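ABC transporter, substrate binding protein (Aeropyrum pernix, PDB 3EAF) probably binds a small solute outside the cell and delivers it to an ABC transporter, with a magnesium ion bound in the crystal. Local coordinates at residues A[324-337]-A[340-353]. Residues are numbered along the deposited sequence; the frame is centred on the assembly and turned at random.
With MG (magnesium ion), chain C.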
# COMPACT_ATOMS: atom_id res chain seq x y z
N LEU A 324 -19.05 4.18 0.32
CA LEU A 324 -17.69 4.52 -0.09
C LEU A 324 -17.66 5.26 -1.44
O LEU A 324 -16.76 6.05 -1.70
CB LEU A 324 -16.80 3.27 -0.13
CG LEU A 324 -16.41 2.67 1.23
CD1 LEU A 324 -15.95 1.21 1.09
CD2 LEU A 324 -15.34 3.51 1.93
N GLU A 325 -18.67 5.01 -2.27
CA GLU A 325 -18.81 5.67 -3.57
C GLU A 325 -19.50 7.03 -3.51
O GLU A 325 -19.41 7.82 -4.45
CB GLU A 325 -19.54 4.74 -4.55
CG GLU A 325 -18.70 3.55 -5.00
CD GLU A 325 -19.44 2.59 -5.92
OE1 GLU A 325 -20.68 2.50 -5.82
OE2 GLU A 325 -18.77 1.91 -6.73
N ALA A 326 -20.20 7.31 -2.41
CA ALA A 326 -21.05 8.49 -2.32
C ALA A 326 -20.47 9.61 -1.45
O ALA A 326 -21.12 10.64 -1.28
CB ALA A 326 -22.44 8.10 -1.81
N ASN A 327 -19.27 9.41 -0.92
CA ASN A 327 -18.69 10.35 0.05
C ASN A 327 -17.20 10.59 -0.17
O ASN A 327 -16.47 9.69 -0.59
CB ASN A 327 -18.88 9.83 1.49
CG ASN A 327 -20.34 9.60 1.85
OD1 ASN A 327 -20.81 8.45 1.85
ND2 ASN A 327 -21.05 10.67 2.15
N THR A 328 -16.76 11.81 0.12
CA THR A 328 -15.35 12.15 0.20
C THR A 328 -14.85 11.92 1.62
O THR A 328 -15.50 12.35 2.58
CB THR A 328 -15.12 13.61 -0.24
OG1 THR A 328 -15.39 13.73 -1.63
CG2 THR A 328 -13.68 14.06 0.04
N PHE A 329 -13.72 11.23 1.77
CA PHE A 329 -13.21 10.87 3.09
C PHE A 329 -11.88 11.52 3.42
O PHE A 329 -11.00 11.65 2.56
CB PHE A 329 -13.07 9.34 3.22
CG PHE A 329 -14.35 8.59 3.03
CD1 PHE A 329 -15.25 8.45 4.08
CD2 PHE A 329 -14.66 8.01 1.81
CE1 PHE A 329 -16.44 7.75 3.91
CE2 PHE A 329 -15.84 7.32 1.63
CZ PHE A 329 -16.73 7.18 2.68
N ASP A 330 -11.73 11.92 4.68
CA ASP A 330 -10.44 12.36 5.19
C ASP A 330 -10.10 11.54 6.43
O ASP A 330 -10.90 11.46 7.38
CB ASP A 330 -10.43 13.86 5.51
CG ASP A 330 -9.12 14.33 6.15
OD1 ASP A 330 -8.04 13.90 5.70
OD2 ASP A 330 -9.17 15.12 7.11
N LEU A 331 -8.93 10.92 6.41
CA LEU A 331 -8.50 10.06 7.50
C LEU A 331 -7.51 10.82 8.37
O LEU A 331 -6.32 10.49 8.43
CB LEU A 331 -7.91 8.76 6.95
CG LEU A 331 -8.82 7.55 6.66
CD1 LEU A 331 -10.31 7.87 6.45
CD2 LEU A 331 -8.28 6.74 5.49
N GLY A 332 -8.02 11.86 9.03
CA GLY A 332 -7.21 12.69 9.93
C GLY A 332 -6.00 13.32 9.27
O GLY A 332 -5.00 13.60 9.93
N GLY A 333 -6.08 13.54 7.96
CA GLY A 333 -5.02 14.19 7.19
C GLY A 333 -3.77 13.35 7.02
O GLY A 333 -2.68 13.89 6.80
N ILE A 334 -3.91 12.03 7.12
CA ILE A 334 -2.79 11.11 6.94
C ILE A 334 -2.41 10.94 5.48
O ILE A 334 -1.22 10.86 5.14
CB ILE A 334 -3.08 9.71 7.54
CG1 ILE A 334 -3.10 9.76 9.08
CG2 ILE A 334 -2.08 8.67 7.03
CD1 ILE A 334 -3.58 8.45 9.74
N THR A 335 -3.43 10.86 4.61
CA THR A 335 -3.22 10.64 3.18
C THR A 335 -2.80 11.93 2.47
O THR A 335 -3.11 13.04 2.95
CB THR A 335 -4.46 9.98 2.50
OG1 THR A 335 -5.62 10.82 2.66
CG2 THR A 335 -4.75 8.61 3.10
N ALA A 336 -2.09 11.79 1.35
CA ALA A 336 -1.55 12.93 0.59
C ALA A 336 -2.64 13.79 -0.05
O ALA A 336 -2.40 14.95 -0.37
CB ALA A 336 -0.54 12.45 -0.47
N ASP A 337 -3.82 13.21 -0.24
CA ASP A 337 -4.99 13.93 -0.73
C ASP A 337 -6.22 13.23 -0.14
O ASP A 337 -6.12 12.08 0.33
CB ASP A 337 -5.01 13.89 -2.27
CG ASP A 337 -5.91 14.97 -2.91
OD1 ASP A 337 -6.63 15.70 -2.19
OD2 ASP A 337 -5.89 15.07 -4.15
N ASP A 340 -11.89 9.96 -2.67
CA ASP A 340 -13.15 10.04 -3.39
C ASP A 340 -13.17 8.97 -4.48
O ASP A 340 -12.25 8.91 -5.31
CB ASP A 340 -13.29 11.45 -3.99
CG ASP A 340 -14.71 11.75 -4.45
OD1 ASP A 340 -15.61 10.89 -4.31
OD2 ASP A 340 -14.91 12.88 -4.97
N TYR A 341 -14.20 8.13 -4.47
CA TYR A 341 -14.30 6.99 -5.38
C TYR A 341 -15.44 7.14 -6.40
O TYR A 341 -16.57 7.46 -6.04
CB TYR A 341 -14.53 5.69 -4.61
CG TYR A 341 -13.44 5.32 -3.64
CD1 TYR A 341 -12.17 4.94 -4.09
CD2 TYR A 341 -13.68 5.31 -2.27
CE1 TYR A 341 -11.17 4.57 -3.19
CE2 TYR A 341 -12.69 4.96 -1.37
CZ TYR A 341 -11.44 4.59 -1.83
OH TYR A 341 -10.46 4.24 -0.93
N GLU A 342 -15.12 6.87 -7.66
CA GLU A 342 -16.09 6.87 -8.74
C GLU A 342 -16.63 5.46 -8.97
O GLU A 342 -15.85 4.51 -9.03
CB GLU A 342 -15.40 7.39 -10.01
CG GLU A 342 -16.22 7.27 -11.27
CD GLU A 342 -15.52 7.84 -12.49
OE1 GLU A 342 -14.54 8.61 -12.33
OE2 GLU A 342 -15.95 7.51 -13.62
N PRO A 343 -17.97 5.32 -9.11
CA PRO A 343 -18.50 4.01 -9.52
C PRO A 343 -17.85 3.58 -10.84
O PRO A 343 -17.79 4.37 -11.78
CB PRO A 343 -20.00 4.28 -9.71
CG PRO A 343 -20.28 5.46 -8.84
CD PRO A 343 -19.04 6.31 -8.92
N GLY A 344 -17.32 2.36 -10.89
CA GLY A 344 -16.60 1.86 -12.07
C GLY A 344 -15.11 2.19 -12.11
O GLY A 344 -14.38 1.65 -12.94
N PHE A 345 -14.65 3.09 -11.24
CA PHE A 345 -13.25 3.52 -11.22
C PHE A 345 -12.86 4.06 -9.84
O PHE A 345 -12.89 5.26 -9.61
CB PHE A 345 -13.02 4.59 -12.31
CG PHE A 345 -11.57 4.80 -12.68
CD1 PHE A 345 -10.86 3.83 -13.38
CD2 PHE A 345 -10.92 5.98 -12.35
CE1 PHE A 345 -9.53 4.03 -13.74
CE2 PHE A 345 -9.59 6.19 -12.70
CZ PHE A 345 -8.90 5.22 -13.40
N HIS A 346 -12.50 3.15 -8.93
CA HIS A 346 -12.26 3.52 -7.52
C HIS A 346 -10.89 4.13 -7.23
O HIS A 346 -10.23 3.73 -6.27
CB HIS A 346 -12.49 2.32 -6.59
CG HIS A 346 -13.89 1.81 -6.57
ND1 HIS A 346 -14.21 0.53 -6.18
CD2 HIS A 346 -15.06 2.41 -6.88
CE1 HIS A 346 -15.52 0.35 -6.26
NE2 HIS A 346 -16.06 1.48 -6.68
N LEU A 347 -10.48 5.10 -8.04
CA LEU A 347 -9.20 5.80 -7.81
C LEU A 347 -9.35 6.88 -6.73
O LEU A 347 -9.99 7.91 -6.96
CB LEU A 347 -8.64 6.40 -9.11
CG LEU A 347 -7.25 7.05 -9.04
CD1 LEU A 347 -6.17 6.04 -8.62
CD2 LEU A 347 -6.87 7.73 -10.36
N ALA A 348 -8.73 6.64 -5.57
CA ALA A 348 -8.96 7.48 -4.39
C ALA A 348 -8.42 8.89 -4.54
O ALA A 348 -9.08 9.87 -4.17
CB ALA A 348 -8.38 6.80 -3.14
N TYR A 349 -7.20 8.98 -5.09
CA TYR A 349 -6.49 10.23 -5.36
C TYR A 349 -5.22 9.86 -6.12
O TYR A 349 -4.99 8.67 -6.35
CB TYR A 349 -6.18 11.03 -4.07
CG TYR A 349 -5.43 10.27 -3.00
CD1 TYR A 349 -4.04 10.37 -2.89
CD2 TYR A 349 -6.10 9.48 -2.07
CE1 TYR A 349 -3.34 9.68 -1.89
CE2 TYR A 349 -5.42 8.79 -1.07
CZ TYR A 349 -4.04 8.89 -0.99
OH TYR A 349 -3.36 8.21 -0.02
N ARG A 350 -4.42 10.84 -6.51
CA ARG A 350 -3.25 10.56 -7.35
C ARG A 350 -1.89 10.86 -6.72
O ARG A 350 -0.90 10.19 -7.02
CB ARG A 350 -3.35 11.28 -8.70
CG ARG A 350 -4.48 10.81 -9.60
CD ARG A 350 -4.49 11.52 -10.94
NE ARG A 350 -3.54 10.96 -11.91
CZ ARG A 350 -2.48 11.61 -12.40
NH1 ARG A 350 -2.20 12.85 -12.02
NH2 ARG A 350 -1.69 11.01 -13.30
N LYS A 351 -1.83 11.88 -5.86
CA LYS A 351 -0.53 12.33 -5.38
C LYS A 351 0.03 11.48 -4.24
O LYS A 351 -0.70 10.75 -3.57
CB LYS A 351 -0.53 13.83 -5.04
CG LYS A 351 -1.38 14.23 -3.86
CD LYS A 351 -1.33 15.76 -3.68
CE LYS A 351 -2.17 16.48 -4.73
NZ LYS A 351 -2.31 17.95 -4.40
N VAL A 352 1.35 11.58 -4.05
CA VAL A 352 2.06 10.82 -3.02
C VAL A 352 3.10 11.68 -2.33
O VAL A 352 3.49 12.72 -2.86
CB VAL A 352 2.77 9.57 -3.60
CG1 VAL A 352 1.76 8.55 -4.09
CG2 VAL A 352 3.77 9.95 -4.70
N PHE A 353 3.52 11.26 -1.14
CA PHE A 353 4.70 11.83 -0.50
C PHE A 353 5.94 11.11 -1.03
O PHE A 353 5.88 9.93 -1.36
CB PHE A 353 4.65 11.69 1.02
CG PHE A 353 3.48 12.38 1.67
CD1 PHE A 353 3.47 13.77 1.82
CD2 PHE A 353 2.40 11.65 2.16
CE1 PHE A 353 2.38 14.42 2.44
CE2 PHE A 353 1.31 12.28 2.78
CZ PHE A 353 1.31 13.67 2.91
MG MG C . -17.41 9.20 -4.83
O HOH W 1 -16.52 8.32 -2.89
O HOH W 2 -4.24 13.69 -5.86
O HOH W 3 -18.98 11.11 -4.43
O HOH W 4 -17.16 10.37 -7.10
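A magnesium ion and a histidine–carboxylate hydrogen bond join Glu325 of helix 317-326 to Asp340, Tyr341 and His346 of the loop leading into strand 352-357, in a periplasmic-binding-protein fold of two lobes. The metal is held by Tyr341 O at 2.3 Å, by Glu325 O and Asp340 OD1, each at 2.5 Å, and by three waters; it reconciles two carbonyl oxygens that lie close without bonding. One of these waters also donates to Leu324 O and Asn327 O and accepts from Tyr341 N. Beside the site, His346 NE2 donates in its imidazole plane to the anti lone pair of Glu325 OE2 at 2.7 Å, nearly straight (168°); Glu325 OE1 forms a salt bridge with Lys321. At the other end, Ala336 CB sits over the Phe353 face, 4.1 Å from its centroid. With CG between its backbone N and carbonyl carbon (chi1 55°), Tyr349 packs its ring against Thr335 CB and Asp337 CB, and its OH is hydrogen-bonded to Pro120 O. Asp337 O lies 3.5 Å above the ring plane, displaced toward the rim. A leucine in place of Tyr349 would probably leave Pro120 O without its hydroxyl partner and open a gap beside Thr335 CB. Helix 288-304 packs on Leu324 and Tyr341, Phe118 stacks on His346, and strand 363-369 touches Lys351 and Phe353.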